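Local coordinates for taurocyamine kinase (Schistosoma mansoni, PDB 4WOD), which reversibly transfers phosphate between ATP and the guanidino compound taurocyamine, a phosphagen kinase reaction that uses magnesium, at residues M1-K12 with T45-P57. The protein carries 4 engineered substitutions. Sequence-based numbering, arbitrary orientation.
Engineered in segment 1-12: Val11 (natural residue Ala).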
loop_
_atom_site.group_PDB
_atom_site.type_symbol
_atom_site.label_atom_id
_atom_site.label_comp_id
_atom_site.label_asym_id
_atom_site.label_seq_id
_atom_site.Cartn_x
_atom_site.Cartn_y
_atom_site.Cartn_z
ATOM N N MET A 1 -1.680 -36.074 -16.994
ATOM C CA MET A 1 -0.825 -34.928 -17.296
ATOM C C MET A 1 0.635 -35.226 -16.973
ATOM O O MET A 1 0.982 -35.451 -15.814
ATOM C CB MET A 1 -1.282 -33.700 -16.518
ATOM C CG MET A 1 -0.562 -32.432 -16.895
ATOM S SD MET A 1 -1.014 -31.095 -15.772
ATOM C CE MET A 1 -0.290 -29.711 -16.651
ATOM N N GLN A 2 1.482 -35.215 -18.000
ATOM C CA GLN A 2 2.895 -35.502 -17.831
ATOM C C GLN A 2 3.653 -34.196 -17.615
ATOM O O GLN A 2 3.582 -33.279 -18.444
ATOM C CB GLN A 2 3.459 -36.252 -19.039
ATOM C CG GLN A 2 2.675 -37.486 -19.490
ATOM C CD GLN A 2 3.287 -38.107 -20.737
ATOM O OE1 GLN A 2 3.928 -37.414 -21.533
ATOM N NE2 GLN A 2 3.108 -39.415 -20.906
ATOM N N VAL A 3 4.346 -34.118 -16.482
ATOM C CA VAL A 3 5.153 -32.963 -16.114
ATOM C C VAL A 3 6.540 -33.415 -15.658
ATOM O O VAL A 3 6.746 -34.600 -15.380
ATOM C CB VAL A 3 4.495 -32.142 -14.990
ATOM C CG1 VAL A 3 3.123 -31.637 -15.454
ATOM C CG2 VAL A 3 4.383 -32.974 -13.678
ATOM N N GLU A 4 7.480 -32.472 -15.575
ATOM C CA GLU A 4 8.836 -32.765 -15.079
ATOM C C GLU A 4 8.867 -33.281 -13.634
ATOM O O GLU A 4 7.913 -33.089 -12.861
ATOM C CB GLU A 4 9.721 -31.515 -15.171
ATOM C CG GLU A 4 9.786 -30.923 -16.557
ATOM C CD GLU A 4 11.074 -30.151 -16.835
ATOM O OE1 GLU A 4 11.014 -29.228 -17.675
ATOM O OE2 GLU A 4 12.135 -30.479 -16.251
ATOM N N SER A 5 9.968 -33.932 -13.267
ATOM C CA SER A 5 10.216 -34.239 -11.855
ATOM C C SER A 5 10.020 -33.035 -10.936
ATOM O O SER A 5 10.305 -31.882 -11.301
ATOM C CB SER A 5 11.626 -34.802 -11.660
ATOM O OG SER A 5 12.579 -33.821 -11.995
ATOM N N LEU A 6 9.502 -33.318 -9.746
ATOM C CA LEU A 6 9.358 -32.306 -8.708
ATOM C C LEU A 6 10.690 -31.603 -8.415
ATOM O O LEU A 6 10.742 -30.375 -8.307
ATOM C CB LEU A 6 8.795 -32.939 -7.432
ATOM C CG LEU A 6 8.526 -32.034 -6.228
ATOM C CD1 LEU A 6 7.451 -30.997 -6.555
ATOM C CD2 LEU A 6 8.137 -32.895 -5.034
ATOM N N GLN A 7 11.777 -32.363 -8.342
ATOM C CA GLN A 7 13.060 -31.707 -8.094
ATOM C C GLN A 7 13.414 -30.718 -9.209
ATOM O O GLN A 7 13.931 -29.631 -8.916
ATOM C CB GLN A 7 14.182 -32.735 -7.903
ATOM C CG GLN A 7 14.356 -33.696 -9.052
ATOM C CD GLN A 7 15.428 -34.750 -8.776
ATOM O OE1 GLN A 7 15.988 -34.822 -7.679
ATOM N NE2 GLN A 7 15.713 -35.563 -9.773
ATOM N N ASN A 8 13.124 -31.060 -10.469
ATOM C CA ASN A 8 13.379 -30.130 -11.577
ATOM C C ASN A 8 12.576 -28.861 -11.444
ATOM O O ASN A 8 13.061 -27.768 -11.718
ATOM C CB ASN A 8 13.042 -30.744 -12.938
ATOM C CG ASN A 8 14.103 -31.718 -13.423
ATOM O OD1 ASN A 8 14.947 -32.158 -12.648
ATOM N ND2 ASN A 8 14.045 -32.072 -14.705
ATOM N N LEU A 9 11.317 -29.028 -11.064
ATOM C CA LEU A 9 10.386 -27.910 -10.981
ATOM C C LEU A 9 10.806 -26.981 -9.834
ATOM O O LEU A 9 10.734 -25.746 -9.944
ATOM C CB LEU A 9 8.943 -28.428 -10.794
ATOM C CG LEU A 9 8.269 -29.159 -11.973
ATOM C CD1 LEU A 9 6.836 -29.642 -11.625
ATOM C CD2 LEU A 9 8.264 -28.313 -13.241
ATOM N N GLN A 10 11.271 -27.573 -8.741
ATOM C CA GLN A 10 11.757 -26.786 -7.615
ATOM C C GLN A 10 12.951 -25.924 -8.027
ATOM O O GLN A 10 12.969 -24.722 -7.782
ATOM C CB GLN A 10 12.160 -27.677 -6.436
ATOM C CG GLN A 10 12.644 -26.883 -5.230
ATOM C CD GLN A 10 13.644 -27.656 -4.379
ATOM O OE1 GLN A 10 14.448 -28.417 -4.907
ATOM N NE2 GLN A 10 13.584 -27.476 -3.056
ATOM N N VAL A 11 13.953 -26.545 -8.634
ATOM C CA VAL A 11 15.089 -25.791 -9.168
ATOM C C VAL A 11 14.677 -24.659 -10.130
ATOM O O VAL A 11 15.190 -23.541 -10.020
ATOM C CB VAL A 11 16.074 -26.736 -9.857
ATOM C CG1 VAL A 11 17.088 -25.956 -10.713
ATOM C CG2 VAL A 11 16.783 -27.567 -8.800
ATOM N N LYS A 12 13.747 -24.928 -11.047
ATOM C CA LYS A 12 13.251 -23.896 -11.964
ATOM C C LYS A 12 12.609 -22.727 -11.214
ATOM O O LYS A 12 12.910 -21.553 -11.469
ATOM C CB LYS A 12 12.237 -24.493 -12.954
ATOM C CG LYS A 12 12.842 -25.356 -14.049
ATOM C CD LYS A 12 11.772 -25.877 -14.999
ATOM C CE LYS A 12 12.393 -26.454 -16.252
ATOM N NZ LYS A 12 12.943 -25.382 -17.131
ATOM N N THR A 45 0.295 -36.083 -8.335
ATOM C CA THR A 45 1.568 -35.782 -7.683
ATOM C C THR A 45 1.712 -34.304 -7.351
ATOM O O THR A 45 1.033 -33.461 -7.956
ATOM C CB THR A 45 2.753 -36.167 -8.575
ATOM O OG1 THR A 45 2.730 -35.362 -9.757
ATOM C CG2 THR A 45 2.651 -37.596 -8.964
ATOM N N LEU A 46 2.609 -33.990 -6.409
ATOM C CA LEU A 46 2.904 -32.606 -6.051
ATOM C C LEU A 46 3.510 -31.834 -7.226
ATOM O O LEU A 46 3.257 -30.636 -7.380
ATOM C CB LEU A 46 3.847 -32.559 -4.844
ATOM C CG LEU A 46 4.256 -31.232 -4.192
ATOM C CD1 LEU A 46 3.062 -30.324 -3.772
ATOM C CD2 LEU A 46 5.148 -31.511 -2.989
ATOM N N ALA A 47 4.320 -32.511 -8.042
ATOM C CA ALA A 47 4.808 -31.908 -9.295
ATOM C C ALA A 47 3.640 -31.357 -10.130
ATOM O O ALA A 47 3.716 -30.245 -10.658
ATOM C CB ALA A 47 5.610 -32.922 -10.120
ATOM N N GLN A 48 2.555 -32.124 -10.234
ATOM C CA GLN A 48 1.410 -31.647 -10.999
ATOM C C GLN A 48 0.801 -30.409 -10.367
ATOM O O GLN A 48 0.339 -29.511 -11.095
ATOM C CB GLN A 48 0.349 -32.741 -11.138
ATOM C CG GLN A 48 0.745 -33.844 -12.074
ATOM C CD GLN A 48 -0.261 -34.963 -12.051
ATOM O OE1 GLN A 48 -0.845 -35.261 -11.007
ATOM N NE2 GLN A 48 -0.485 -35.579 -13.200
ATOM N N CYS A 49 0.802 -30.356 -9.026
ATOM C CA CYS A 49 0.290 -29.181 -8.302
ATOM C C CYS A 49 1.099 -27.896 -8.535
ATOM O O CYS A 49 0.522 -26.820 -8.632
ATOM C CB CYS A 49 0.251 -29.435 -6.791
ATOM S SG CYS A 49 -0.784 -30.794 -6.212
ATOM N N VAL A 50 2.425 -28.015 -8.586
ATOM C CA VAL A 50 3.309 -26.843 -8.632
ATOM C C VAL A 50 3.829 -26.506 -10.025
ATOM O O VAL A 50 4.516 -25.493 -10.222
ATOM C CB VAL A 50 4.545 -27.027 -7.697
ATOM C CG1 VAL A 50 4.104 -27.150 -6.240
ATOM C CG2 VAL A 50 5.378 -28.242 -8.124
ATOM N N ASN A 51 3.504 -27.358 -10.983
ATOM C CA ASN A 51 3.964 -27.213 -12.352
ATOM C C ASN A 51 3.741 -25.811 -12.915
ATOM O O ASN A 51 4.649 -25.217 -13.487
ATOM C CB ASN A 51 3.268 -28.239 -13.238
ATOM C CG ASN A 51 3.877 -28.310 -14.619
ATOM O OD1 ASN A 51 5.000 -28.783 -14.784
ATOM N ND2 ASN A 51 3.150 -27.838 -15.609
ATOM N N THR A 52 2.543 -25.267 -12.726
ATOM C CA THR A 52 2.235 -23.957 -13.304
ATOM C C THR A 52 3.133 -22.853 -12.711
ATOM O O THR A 52 3.418 -21.849 -13.375
ATOM C CB THR A 52 0.734 -23.589 -13.110
ATOM O OG1 THR A 52 0.339 -22.598 -14.072
ATOM C CG2 THR A 52 0.476 -23.072 -11.686
ATOM N N ASN A 53 3.616 -23.044 -11.488
ATOM C CA ASN A 53 4.489 -22.033 -10.885
ATOM C C ASN A 53 5.838 -21.959 -11.581
ATOM O O ASN A 53 6.459 -20.899 -11.634
ATOM C CB ASN A 53 4.698 -22.299 -9.405
ATOM C CG ASN A 53 3.421 -22.192 -8.615
ATOM O OD1 ASN A 53 2.955 -23.177 -8.033
ATOM N ND2 ASN A 53 2.844 -20.990 -8.576
ATOM N N ALA A 54 6.294 -23.090 -12.092
ATOM C CA ALA A 54 7.579 -23.149 -12.788
ATOM C C ALA A 54 7.585 -22.320 -14.065
ATOM O O ALA A 54 8.641 -21.894 -14.524
ATOM C CB ALA A 54 7.941 -24.596 -13.110
ATOM N N TYR A 55 6.412 -22.116 -14.659
ATOM C CA TYR A 55 6.343 -21.470 -15.966
ATOM C C TYR A 55 5.654 -20.127 -15.904
ATOM O O TYR A 55 5.774 -19.336 -16.823
ATOM C CB TYR A 55 5.645 -22.385 -16.967
ATOM C CG TYR A 55 6.370 -23.699 -17.047
ATOM C CD1 TYR A 55 7.651 -23.771 -17.587
ATOM C CD2 TYR A 55 5.807 -24.858 -16.538
ATOM C CE1 TYR A 55 8.338 -24.973 -17.637
ATOM C CE2 TYR A 55 6.487 -26.065 -16.583
ATOM C CZ TYR A 55 7.748 -26.115 -17.127
ATOM O OH TYR A 55 8.415 -27.312 -17.182
ATOM N N ASN A 56 4.940 -19.878 -14.816
ATOM C CA ASN A 56 4.291 -18.590 -14.621
ATOM C C ASN A 56 4.749 -17.927 -13.321
ATOM O O ASN A 56 4.122 -18.086 -12.271
ATOM C CB ASN A 56 2.777 -18.774 -14.639
ATOM C CG ASN A 56 2.296 -19.408 -15.931
ATOM O OD1 ASN A 56 2.151 -20.633 -16.023
ATOM N ND2 ASN A 56 2.075 -18.580 -16.948
ATOM N N PRO A 57 5.853 -17.165 -13.388
ATOM C CA PRO A 57 6.408 -16.586 -12.158
ATOM C C PRO A 57 5.485 -15.584 -11.450
ATOM O O PRO A 57 5.690 -15.322 -10.268
ATOM C CB PRO A 57 7.697 -15.900 -12.640
ATOM C CG PRO A 57 7.518 -15.716 -14.120
ATOM C CD PRO A 57 6.654 -16.848 -14.583
HETATM O O HOH W 1 6.823 -29.705 -16.367
HETATM O O HOH W 2 9.341 -28.075 -19.851
#
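Helix 6-12 packs on helix 46-55 with Leu6 over Ala47 and Lys12 near Ala54, the two axes running in roughly the same direction at 32° and approaching to 8.9 Å, while the extended residues 1-5 that precede it pass across the first turns of helix 46-55, Val3 lying nearest Gln48. This is helix-on-helix packing in the small N-terminal domain of a phosphagen kinase. Leu9 makes it a knob-into-hole contact, its side chain sitting among Ala47, Val50, Asn51 and Ala54. The two methyls divide the hole: CD1 comes within 3.3 Å of Ala47 O, and CD2 turns to Ala54 CB at 3.7 Å. Leu6, with CG swung opposite its backbone N (chi1 -178°), drops CD1 onto Val50 CG2 and sets CD2 beside Leu46 CD2. Helices 29-35 and 74-84 also touch this apolar group, through Val32 on Leu6 and Phe76 on Leu46 and Val50.

At the amino-terminal end, Gln48 NE2 donates to Met1 O (3.0 Å), in the carbonyl plane on a lone pair and with an N-H...O angle of 159°. The same amide's OE1 accepts from Thr45 N, which stands well above its carbonyl plane, while Gln48 N reaches Thr45 OG1, a capping box; both ends of the amide are held, which limits its rotation. Val3 lays CB and CG1 against the Asn51 amide and sends CG2 to Ala47 CB. Asn51 ND2 is anchored outside the pair, donating to Asp194 O.

Two waters join polar groups of the two segments around the Tyr55 hydroxyl. One links Tyr55 OH with Glu4 OE1, to which it donates. Another, at the edge of the Tyr55 ring and bonded to its OH, accepts from Glu4 N and donates to Asn51 OD1 at 2.6 Å.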